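Local coordinates for protein type-2 restriction enzyme NlaIV (Neisseria lactamica, PDB 6QM2) that recognizes the double-stranded DNA sequence 5'-GGNNCC-3' as a P-subtype type II restriction endonuclease and cleaves it in the middle, leaving blunt ends, at residues S154-A159 against K242-K246; L126-Y130 against I140-W144; K216-E220 against S230-P234. The contacts are given in a common frame with arbitrary orientation. Numbering follows the deposited sequence.

Contact 2 comes first along the chain and joins two neighbouring strands, 124-132 and 138-147, at one edge of the five-stranded mixed sheet of this PDDEXK-clan nuclease. The other two contacts lie farther along, contact 3 between the two segments of contact 1. Contact 3 ties helix 215-227 to the loop that follows it; contact 1 fastens the C-terminal tail to the loop between strands 138-147 and 162-165. Their centres are 22 Å apart, and contact 2 is centred 27 Å from contact 1 and 33 Å from contact 3. Contact 2 thus belongs to the central sheet, whereas contacts 1 and 3 hold C-terminal loops and tail together around helix 191-204.

Contact 1 (S154-A159 against K242-K246); sequences SMDGWA and KYKKK
A type II beta turn, M155-W158, receives the C-terminal tail here: K244 binds the first and last carbonyls of the turn through its ammonium group, and neither segment is regular helix or strand. The loop runs extended through S154 and M155, then reverses at D156 (phi/psi -80/119) and G157 (97/-8, left-handed); a CB on G157 would clash with the preceding carbonyl O. S154 OG (chi1 t) donates to A159 O at 2.7 Å and so closes the loop across its mouth.

Along the tail, K242 turns away to salt bridges with E189 and D193. Y243 (phi/psi -114/-16) brings the backbones closest, its CA 5.9 Å from the CA of S154, and its CB packs on S154 CB at 3.9 Å. Its ring (chi1 m) leads away toward F188, and its hydroxyl bonds to D193. Water 1 links the backbones, accepting from S154 N at 3.0 Å and donating to Y243 O at 2.8 Å.

K244, extended at -96/-171 and with chi angles m, m, t, t, carries the chain past the turn. Its NZ bridges the two carbonyls, donating to M155 O and to W158 O, both at 2.7 Å, and weakly to S154 OG at 3.3 Å. Water 2 accepts from K244 NZ at 2.9 Å and from G157 N at 2.8 Å. K245 follows with chi angles m, p, p, t, its side chain touching N184 and M185 while its NZ forms a salt bridge with D156 OD1 at 2.9 Å.

Contact 2 (L126-Y130 against I140-W144); sequences LIFGY and IKDLW
L143 CD1 sits over one face of the F128 ring, 3.5 Å from its centroid and 17° off the normal, a CH-pi contact (F128 chi1 m, L143 t). I140 CG2 meets the edge of that ring, 3.9 Å from F128 CD2. Helices 9-18 and 44-60 cover this face, and I140 packs on L33 of the second subunit. On the other face, W144 (chi1 m) lies across the strand pair, with CE3 4.0 Å from I127 CG2 and CZ3 4.0 Å from G129 N; a CB on G129 would crowd this indole.

The strands form an antiparallel beta hairpin, axes 4.7 Å apart at 155°, at the edge of the mixed sheet of this PDDEXK-clan nuclease; 124-132 also pairs in parallel with 88-95. I127-W144 and G129-D142 are hydrogen-bonded pairs; F128-L143 and Y130-I140 are non-hydrogen-bonded. I127 N donates to W144 O at 2.9 Å, W144 N to I127 O and G129 N to D142 O at 3.0 Å. A classic beta bulge places K141 (-68/-39) and D142 opposite G129, whose O accepts from D142 N at 3.2 Å and weakly from K141 N at 2.9 Å. At the polar edge, D142 forms a salt bridge with R96.

Contact 3 (K216-E220 against S230-P234); sequences KRKFE and SISIP
Polar bonds and a small apolar patch join helix 215-227 to the segment 230-234, part of the loop that follows the helix and runs back antiparallel along it. The loop is extended from I231 to I233 (phi/psi -135/138, -108/110 and -89/115), and S232 points its CB away from the helix; CA separations are 6.1 Å for E220-I231 and 7.5 Å for K216-I233.

K216 (chi1 t) and E220 (chi1 m), one turn apart, form an i to i+4 salt bridge, K216 NZ to E220 OE2 at 3.0 Å, beside the helical bond from E220 N to K216 O at 3.0 Å. The pair holds both backbone polar groups of I233: its N donates to E220 OE2 at 3.1 Å, nearly straight at 176°, and K216 NZ donates to I233 O at 2.7 Å. Water 3 extends the link, donating to E220 O at 2.9 Å and accepting from I231 N at 3.0 Å.

F219 (chi1 t) makes apolar contacts with both isoleucines, its CE2 3.9 Å from I233 CD1 and 4.1 Å from I231 CG2.

The loop continues to helix 236-239. Helix 191-204 joins both segments, its V195 touching F219 and I233 and its S196 bonding to P234 O.

Contact 1 (S154-A159 against K242-K246)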
loop_
_atom_site.group_PDB
_atom_site.type_symbol
_atom_site.label_atom_id
_atom_site.label_comp_id
_atom_site.label_asym_id
_atom_site.label_seq_id
_atom_site.Cartn_x
_atom_site.Cartn_y
_atom_site.Cartn_z
ATOM N N SER A 154 7.313 -8.517 28.474
ATOM C CA SER A 154 8.351 -7.538 28.770
ATOM C C SER A 154 9.406 -7.558 27.665
ATOM O O SER A 154 9.307 -8.339 26.715
ATOM C CB SER A 154 8.990 -7.838 30.125
ATOM O OG SER A 154 9.730 -6.723 30.583
ATOM N N MET A 155 10.400 -6.682 27.786
ATOM C CA MET A 155 11.555 -6.652 26.879
ATOM C C MET A 155 12.826 -6.313 27.661
ATOM O O MET A 155 12.787 -6.114 28.877
ATOM C CB MET A 155 11.340 -5.622 25.759
ATOM C CG MET A 155 11.511 -4.167 26.200
ATOM S SD MET A 155 11.239 -2.920 24.933
ATOM C CE MET A 155 12.110 -3.608 23.531
ATOM N N ASP A 156 13.947 -6.232 26.954
ATOM C CA ASP A 156 15.180 -5.766 27.560
ATOM C C ASP A 156 15.160 -4.240 27.637
ATOM O O ASP A 156 15.070 -3.571 26.605
ATOM C CB ASP A 156 16.399 -6.243 26.767
ATOM C CG ASP A 156 17.698 -6.000 27.514
ATOM O OD1 ASP A 156 17.898 -6.641 28.569
ATOM O OD2 ASP A 156 18.505 -5.159 27.064
ATOM N N GLY A 157 15.231 -3.706 28.859
ATOM C CA GLY A 157 15.366 -2.261 29.096
ATOM C C GLY A 157 14.084 -1.497 29.394
ATOM O O GLY A 157 14.134 -0.306 29.726
ATOM N N TRP A 158 12.936 -2.164 29.245
ATOM C CA TRP A 158 11.623 -1.589 29.554
ATOM C C TRP A 158 10.739 -2.658 30.169
ATOM O O TRP A 158 10.933 -3.847 29.911
ATOM C CB TRP A 158 10.960 -1.040 28.289
ATOM C CG TRP A 158 11.768 0.011 27.619
ATOM C CD1 TRP A 158 12.750 -0.178 26.692
ATOM C CD2 TRP A 158 11.686 1.421 27.836
ATOM N NE1 TRP A 158 13.283 1.029 26.312
ATOM C CE2 TRP A 158 12.646 2.030 26.995
ATOM C CE3 TRP A 158 10.888 2.233 28.649
ATOM C CZ2 TRP A 158 12.830 3.412 26.946
ATOM C CZ3 TRP A 158 11.072 3.609 28.601
ATOM C CH2 TRP A 158 12.039 4.185 27.755
ATOM N N ALA A 159 9.759 -2.235 30.965
ATOM C CA ALA A 159 8.866 -3.175 31.646
ATOM C C ALA A 159 7.926 -3.889 30.677
ATOM O O ALA A 159 7.622 -5.063 30.878
ATOM C CB ALA A 159 8.078 -2.476 32.743
ATOM N N LYS A 242 9.661 -12.943 36.725
ATOM C CA LYS A 242 8.865 -13.892 35.934
ATOM C C LYS A 242 8.938 -13.637 34.423
ATOM O O LYS A 242 8.730 -14.562 33.632
ATOM C CB LYS A 242 7.390 -13.856 36.359
ATOM C CG LYS A 242 7.112 -14.273 37.798
ATOM C CD LYS A 242 5.626 -14.515 38.047
ATOM C CE LYS A 242 4.812 -13.231 37.979
ATOM N NZ LYS A 242 3.370 -13.462 38.266
ATOM N N TYR A 243 9.215 -12.387 34.039
ATOM C CA TYR A 243 9.146 -11.932 32.644
ATOM C C TYR A 243 10.490 -11.534 31.999
ATOM O O TYR A 243 10.574 -11.430 30.772
ATOM C CB TYR A 243 8.130 -10.783 32.570
ATOM C CG TYR A 243 6.765 -11.209 33.077
ATOM C CD1 TYR A 243 6.028 -12.180 32.397
ATOM C CD2 TYR A 243 6.226 -10.677 34.253
ATOM C CE1 TYR A 243 4.791 -12.600 32.862
ATOM C CE2 TYR A 243 4.981 -11.089 34.724
ATOM C CZ TYR A 243 4.267 -12.052 34.022
ATOM O OH TYR A 243 3.031 -12.478 34.462
ATOM N N LYS A 244 11.525 -11.320 32.812
ATOM C CA LYS A 244 12.864 -10.977 32.319
ATOM C C LYS A 244 13.704 -12.254 32.225
ATOM O O LYS A 244 13.173 -13.359 32.372
ATOM C CB LYS A 244 13.526 -9.964 33.265
ATOM C CG LYS A 244 12.773 -8.651 33.431
ATOM C CD LYS A 244 12.935 -7.713 32.243
ATOM C CE LYS A 244 12.431 -6.323 32.603
ATOM N NZ LYS A 244 12.578 -5.345 31.498
ATOM N N LYS A 245 15.003 -12.097 31.961
ATOM C CA LYS A 245 15.973 -13.192 32.045
ATOM C C LYS A 245 16.576 -13.213 33.453
ATOM O O LYS A 245 16.550 -14.246 34.126
ATOM C CB LYS A 245 17.103 -13.041 31.013
ATOM C CG LYS A 245 16.682 -12.983 29.542
ATOM C CD LYS A 245 16.154 -11.634 29.051
ATOM C CE LYS A 245 17.061 -10.448 29.367
ATOM N NZ LYS A 245 16.547 -9.171 28.799
ATOM N N LYS A 246 17.123 -12.069 33.877
ATOM C CA LYS A 246 17.764 -11.909 35.193
ATOM C C LYS A 246 17.248 -10.634 35.866
ATOM O O LYS A 246 18.000 -9.815 36.396
ATOM C CB LYS A 246 19.294 -11.853 35.046
ATOM C CG LYS A 246 19.924 -13.119 34.471
ATOM C CD LYS A 246 21.155 -12.827 33.621
ATOM C CE LYS A 246 21.396 -13.921 32.593
ATOM N NZ LYS A 246 22.420 -13.507 31.596
ATOM O OXT LYS A 246 16.040 -10.392 35.893
HETATM O O HOH W 1 8.244 -11.200 29.284
HETATM O O HOH W 2 15.489 -5.215 31.166
#

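Contact 2 (L126-Y130 against I140-W144)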
loop_
_atom_site.group_PDB
_atom_site.type_symbol
_atom_site.label_atom_id
_atom_site.label_comp_id
_atom_site.label_asym_id
_atom_site.label_seq_id
_atom_site.Cartn_x
_atom_site.Cartn_y
_atom_site.Cartn_z
ATOM N N LEU A 126 -9.387 -10.806 18.097
ATOM C CA LEU A 126 -9.548 -11.877 17.116
ATOM C C LEU A 126 -8.399 -11.747 16.125
ATOM O O LEU A 126 -8.382 -10.818 15.315
ATOM C CB LEU A 126 -10.900 -11.772 16.402
ATOM C CG LEU A 126 -11.249 -12.866 15.381
ATOM C CD1 LEU A 126 -11.402 -14.220 16.059
ATOM C CD2 LEU A 126 -12.516 -12.497 14.623
ATOM N N ILE A 127 -7.447 -12.676 16.194
ATOM C CA ILE A 127 -6.197 -12.577 15.434
ATOM C C ILE A 127 -6.131 -13.624 14.316
ATOM O O ILE A 127 -6.124 -14.820 14.592
ATOM C CB ILE A 127 -4.964 -12.729 16.353
ATOM C CG1 ILE A 127 -5.079 -11.801 17.573
ATOM C CG2 ILE A 127 -3.687 -12.417 15.579
ATOM C CD1 ILE A 127 -4.006 -12.013 18.622
ATOM N N PHE A 128 -6.057 -13.161 13.068
ATOM C CA PHE A 128 -5.908 -14.034 11.895
ATOM C C PHE A 128 -4.434 -14.189 11.507
ATOM O O PHE A 128 -3.802 -13.221 11.077
ATOM C CB PHE A 128 -6.657 -13.456 10.689
ATOM C CG PHE A 128 -8.149 -13.412 10.854
ATOM C CD1 PHE A 128 -8.753 -12.391 11.580
ATOM C CD2 PHE A 128 -8.955 -14.370 10.250
ATOM C CE1 PHE A 128 -10.131 -12.341 11.720
ATOM C CE2 PHE A 128 -10.333 -14.325 10.386
ATOM C CZ PHE A 128 -10.922 -13.309 11.121
ATOM N N GLY A 129 -3.895 -15.397 11.657
ATOM C CA GLY A 129 -2.578 -15.740 11.110
ATOM C C GLY A 129 -2.731 -16.222 9.677
ATOM O O GLY A 129 -2.989 -17.403 9.450
ATOM N N TYR A 130 -2.577 -15.311 8.715
ATOM C CA TYR A 130 -2.837 -15.613 7.297
ATOM C C TYR A 130 -1.581 -16.010 6.520
ATOM O O TYR A 130 -0.459 -15.859 7.006
ATOM C CB TYR A 130 -3.546 -14.438 6.607
ATOM C CG TYR A 130 -2.701 -13.202 6.358
ATOM C CD1 TYR A 130 -1.907 -13.092 5.218
ATOM C CD2 TYR A 130 -2.723 -12.128 7.245
ATOM C CE1 TYR A 130 -1.141 -11.959 4.980
ATOM C CE2 TYR A 130 -1.964 -10.989 7.015
ATOM C CZ TYR A 130 -1.173 -10.911 5.881
ATOM O OH TYR A 130 -0.420 -9.786 5.644
ATOM N N ILE A 140 -6.215 -18.938 5.944
ATOM C CA ILE A 140 -6.065 -18.617 7.363
ATOM C C ILE A 140 -5.456 -19.833 8.051
ATOM O O ILE A 140 -6.165 -20.778 8.394
ATOM C CB ILE A 140 -7.422 -18.250 8.015
ATOM C CG1 ILE A 140 -8.172 -17.184 7.188
ATOM C CG2 ILE A 140 -7.221 -17.804 9.460
ATOM C CD1 ILE A 140 -7.375 -15.939 6.851
ATOM N N LYS A 141 -4.140 -19.809 8.236
ATOM C CA LYS A 141 -3.413 -20.925 8.861
ATOM C C LYS A 141 -3.743 -21.096 10.346
ATOM O O LYS A 141 -3.848 -22.222 10.827
ATOM C CB LYS A 141 -1.896 -20.772 8.676
ATOM C CG LYS A 141 -1.414 -21.052 7.254
ATOM C CD LYS A 141 0.107 -21.134 7.165
ATOM C CE LYS A 141 0.646 -22.479 7.642
ATOM N NZ LYS A 141 2.060 -22.389 8.105
ATOM N N ASP A 142 -3.892 -19.981 11.059
ATOM C CA ASP A 142 -4.268 -19.984 12.475
ATOM C C ASP A 142 -5.312 -18.905 12.773
ATOM O O ASP A 142 -5.407 -17.901 12.061
ATOM C CB ASP A 142 -3.036 -19.737 13.351
ATOM C CG ASP A 142 -2.113 -20.940 13.430
ATOM O OD1 ASP A 142 -2.582 -22.026 13.828
ATOM O OD2 ASP A 142 -0.910 -20.793 13.122
ATOM N N LEU A 143 -6.096 -19.136 13.824
ATOM C CA LEU A 143 -7.021 -18.135 14.361
ATOM C C LEU A 143 -6.960 -18.176 15.884
ATOM O O LEU A 143 -6.930 -19.257 16.477
ATOM C CB LEU A 143 -8.451 -18.389 13.877
ATOM C CG LEU A 143 -9.458 -17.255 14.124
ATOM C CD1 LEU A 143 -9.195 -16.071 13.204
ATOM C CD2 LEU A 143 -10.892 -17.733 13.944
ATOM N N TRP A 144 -6.931 -16.998 16.506
ATOM C CA TRP A 144 -6.882 -16.873 17.963
ATOM C C TRP A 144 -7.903 -15.864 18.472
ATOM O O TRP A 144 -8.254 -14.915 17.766
ATOM C CB TRP A 144 -5.504 -16.398 18.422
ATOM C CG TRP A 144 -4.362 -17.328 18.160
ATOM C CD1 TRP A 144 -3.961 -18.375 18.939
ATOM C CD2 TRP A 144 -3.435 -17.259 17.070
ATOM N NE1 TRP A 144 -2.850 -18.973 18.393
ATOM C CE2 TRP A 144 -2.507 -18.310 17.245
ATOM C CE3 TRP A 144 -3.304 -16.417 15.957
ATOM C CZ2 TRP A 144 -1.459 -18.541 16.347
ATOM C CZ3 TRP A 144 -2.260 -16.647 15.064
ATOM C CH2 TRP A 144 -1.350 -17.699 15.267
#

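Contact 3 (K216-E220 against S230-P234)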
loop_
_atom_site.group_PDB
_atom_site.type_symbol
_atom_site.label_atom_id
_atom_site.label_comp_id
_atom_site.label_asym_id
_atom_site.label_seq_id
_atom_site.Cartn_x
_atom_site.Cartn_y
_atom_site.Cartn_z
ATOM N N LYS A 216 -1.050 4.505 39.819
ATOM C CA LYS A 216 -1.548 3.261 40.434
ATOM C C LYS A 216 -2.895 3.475 41.120
ATOM O O LYS A 216 -3.846 2.730 40.873
ATOM C CB LYS A 216 -0.535 2.722 41.449
ATOM C CG LYS A 216 -0.874 1.363 42.062
ATOM C CD LYS A 216 0.057 1.036 43.227
ATOM C CE LYS A 216 -0.583 0.085 44.229
ATOM N NZ LYS A 216 -0.974 -1.207 43.605
ATOM N N ARG A 217 -2.955 4.493 41.980
ATOM C CA ARG A 217 -4.175 4.835 42.715
ATOM C C ARG A 217 -5.292 5.211 41.739
ATOM O O ARG A 217 -6.382 4.636 41.786
ATOM C CB ARG A 217 -3.905 5.980 43.707
ATOM C CG ARG A 217 -5.028 6.263 44.706
ATOM C CD ARG A 217 -4.724 7.469 45.596
ATOM N NE ARG A 217 -4.473 8.693 44.821
ATOM C CZ ARG A 217 -5.404 9.482 44.267
ATOM N NH1 ARG A 217 -6.706 9.213 44.381
ATOM N NH2 ARG A 217 -5.028 10.563 43.581
ATOM N N LYS A 218 -5.000 6.145 40.836
ATOM C CA LYS A 218 -5.968 6.592 39.825
ATOM C C LYS A 218 -6.551 5.442 39.005
ATOM O O LYS A 218 -7.738 5.461 38.677
ATOM C CB LYS A 218 -5.347 7.628 38.878
ATOM C CG LYS A 218 -5.051 8.964 39.540
ATOM C CD LYS A 218 -4.815 10.076 38.529
ATOM C CE LYS A 218 -6.107 10.502 37.847
ATOM N NZ LYS A 218 -5.984 11.854 37.241
ATOM N N PHE A 219 -5.719 4.453 38.678
ATOM C CA PHE A 219 -6.182 3.279 37.941
ATOM C C PHE A 219 -7.069 2.369 38.797
ATOM O O PHE A 219 -8.111 1.901 38.326
ATOM C CB PHE A 219 -5.017 2.454 37.379
ATOM C CG PHE A 219 -5.470 1.199 36.695
ATOM C CD1 PHE A 219 -5.921 1.238 35.384
ATOM C CD2 PHE A 219 -5.519 -0.012 37.383
ATOM C CE1 PHE A 219 -6.381 0.086 34.756
ATOM C CE2 PHE A 219 -5.981 -1.168 36.764
ATOM C CZ PHE A 219 -6.411 -1.120 35.447
ATOM N N GLU A 220 -6.636 2.092 40.028
ATOM C CA GLU A 220 -7.367 1.175 40.915
ATOM C C GLU A 220 -8.750 1.707 41.307
ATOM O O GLU A 220 -9.694 0.925 41.436
ATOM C CB GLU A 220 -6.537 0.824 42.160
ATOM C CG GLU A 220 -5.405 -0.159 41.875
ATOM C CD GLU A 220 -4.593 -0.539 43.106
ATOM O OE1 GLU A 220 -4.600 0.216 44.103
ATOM O OE2 GLU A 220 -3.927 -1.598 43.072
ATOM N N SER A 230 -12.597 -4.214 43.618
ATOM C CA SER A 230 -11.214 -3.746 43.739
ATOM C C SER A 230 -10.285 -4.641 42.918
ATOM O O SER A 230 -10.602 -5.804 42.644
ATOM C CB SER A 230 -10.764 -3.691 45.206
ATOM O OG SER A 230 -10.470 -4.980 45.718
ATOM N N ILE A 231 -9.156 -4.072 42.509
ATOM C CA ILE A 231 -8.087 -4.822 41.853
ATOM C C ILE A 231 -6.754 -4.404 42.477
ATOM O O ILE A 231 -6.536 -3.219 42.759
ATOM C CB ILE A 231 -8.097 -4.619 40.315
ATOM C CG1 ILE A 231 -7.219 -5.670 39.625
ATOM C CG2 ILE A 231 -7.663 -3.208 39.923
ATOM C CD1 ILE A 231 -7.319 -5.647 38.114
ATOM N N SER A 232 -5.887 -5.386 42.717
ATOM C CA SER A 232 -4.575 -5.148 43.308
ATOM C C SER A 232 -3.491 -5.335 42.240
ATOM O O SER A 232 -3.246 -6.455 41.771
ATOM C CB SER A 232 -4.345 -6.081 44.501
ATOM O OG SER A 232 -3.337 -5.559 45.352
ATOM N N ILE A 233 -2.872 -4.221 41.849
ATOM C CA ILE A 233 -1.781 -4.215 40.879
ATOM C C ILE A 233 -0.473 -4.400 41.645
ATOM O O ILE A 233 -0.105 -3.534 42.438
ATOM C CB ILE A 233 -1.733 -2.883 40.082
ATOM C CG1 ILE A 233 -3.077 -2.610 39.383
ATOM C CG2 ILE A 233 -0.581 -2.884 39.078
ATOM C CD1 ILE A 233 -3.573 -3.726 38.479
ATOM N N PRO A 234 0.238 -5.521 41.423
ATOM C CA PRO A 234 1.514 -5.688 42.133
ATOM C C PRO A 234 2.579 -4.693 41.670
ATOM O O PRO A 234 2.474 -4.152 40.566
ATOM C CB PRO A 234 1.927 -7.121 41.786
ATOM C CG PRO A 234 1.241 -7.421 40.501
ATOM C CD PRO A 234 -0.048 -6.657 40.525
HETATM O O HOH W 3 -9.202 -1.171 43.328
#